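Local coordinates for protein lectin (Colocasia esculenta, PDB 5T1X) that binds mannose as a GNA-related plant lectin and agglutinates rabbit erythrocytes, working as a heterotetramer of two kinds of chain, at residues 5-8 with 9-12. Numbering follows the deposited sequence.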
# COMPACT_ATOMS: atom_id res chain seq x y z
N TYR A 5 -6.57 2.53 -0.10
CA TYR A 5 -5.43 3.13 -0.79
C TYR A 5 -5.85 3.83 -2.06
O TYR A 5 -6.90 3.52 -2.64
CB TYR A 5 -4.31 2.11 -1.10
CG TYR A 5 -4.69 1.07 -2.15
CD1 TYR A 5 -4.63 1.36 -3.50
CD2 TYR A 5 -5.03 -0.23 -1.77
CE1 TYR A 5 -4.99 0.42 -4.47
CE2 TYR A 5 -5.34 -1.20 -2.73
CZ TYR A 5 -5.32 -0.87 -4.08
OH TYR A 5 -5.65 -1.80 -5.03
N LEU A 6 -5.00 4.76 -2.50
CA LEU A 6 -5.09 5.51 -3.73
C LEU A 6 -3.75 5.41 -4.43
O LEU A 6 -2.73 5.81 -3.85
CB LEU A 6 -5.47 6.98 -3.44
CG LEU A 6 -5.45 7.96 -4.61
CD1 LEU A 6 -6.68 7.83 -5.45
CD2 LEU A 6 -5.36 9.40 -4.13
N LEU A 7 -3.72 4.86 -5.65
CA LEU A 7 -2.47 4.74 -6.41
C LEU A 7 -2.31 5.94 -7.33
O LEU A 7 -3.31 6.53 -7.75
CB LEU A 7 -2.44 3.45 -7.25
CG LEU A 7 -2.66 2.12 -6.54
CD1 LEU A 7 -2.66 0.97 -7.53
CD2 LEU A 7 -1.65 1.89 -5.42
N SER A 8 -1.05 6.28 -7.67
CA SER A 8 -0.81 7.38 -8.60
C SER A 8 -1.53 7.06 -9.93
O SER A 8 -1.47 5.93 -10.41
CB SER A 8 0.69 7.61 -8.79
OG SER A 8 1.39 6.40 -9.01
N GLY A 9 -2.32 8.01 -10.41
CA GLY A 9 -3.13 7.83 -11.61
C GLY A 9 -4.60 7.56 -11.31
O GLY A 9 -5.44 7.67 -12.20
N GLN A 10 -4.93 7.19 -10.05
CA GLN A 10 -6.32 6.96 -9.64
C GLN A 10 -6.94 8.24 -9.07
O GLN A 10 -6.22 9.20 -8.77
CB GLN A 10 -6.42 5.81 -8.62
CG GLN A 10 -6.00 4.47 -9.19
CD GLN A 10 -6.09 3.37 -8.15
OE1 GLN A 10 -5.93 3.59 -6.95
NE2 GLN A 10 -6.34 2.16 -8.60
N THR A 11 -8.27 8.27 -8.91
CA THR A 11 -8.98 9.42 -8.38
C THR A 11 -9.94 9.01 -7.26
O THR A 11 -10.68 8.02 -7.40
CB THR A 11 -9.78 10.12 -9.53
OG1 THR A 11 -8.89 10.58 -10.55
CG2 THR A 11 -10.63 11.29 -9.04
N LEU A 12 -9.91 9.76 -6.16
CA LEU A 12 -10.89 9.65 -5.08
C LEU A 12 -11.90 10.76 -5.39
O LEU A 12 -11.58 11.95 -5.26
CB LEU A 12 -10.26 9.76 -3.67
CG LEU A 12 -11.23 9.66 -2.46
CD1 LEU A 12 -11.82 8.26 -2.32
CD2 LEU A 12 -10.53 10.04 -1.16
O HOH W 1 -5.78 -0.90 -7.59
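The side-chain oxygen of Gln-10 takes the backbone N-H of Leu-7 in a nearly straight bond, OE1 to N 2.9 Å with 168° at the hydrogen. The donor stands above the carbonyl plane of the amide, 39° out of it. In return, the backbone N of Gln-10 donates to Leu-7 O at 2.9 Å, the closing bond of a type II beta turn running from Leu-7 to Gln-10; Gly-9 sits at its third position with a positive phi, a place where glycine is common in type II turns. Main chain and side chain of Gln-10 thus grip both polar atoms of Leu-7. The Gln-10 side chain is extended beyond CG, which carries its amide back alongside the Leu-7 side chain, both pointing the same way; NE2 ends 4.0 Å from Leu-7 CD1. The amide lies almost parallel to the ring plane of Tyr-5, 7° apart, and one water joins their ends, accepting from Gln-10 NE2 (3.3 Å) and lying 2.7 Å from Tyr-5 OH in the plane of the ring. Tyr-5 OH is also hydrogen-bonded to Asp-94 N of the neighbouring chain. Away from the amide, Leu-6 CD1 lies 3.6 Å from Gln-10 O and reaches on to Leu-12 CB, an apolar contact shared with Leu-53. In this bulb-type lectin domain the turn carries the chain from one sheet to another: strand 5-7 pairs antiparallel with strand 84-88, whereas the short strand 11-12 runs along the edge of the sheet containing strand 52-55.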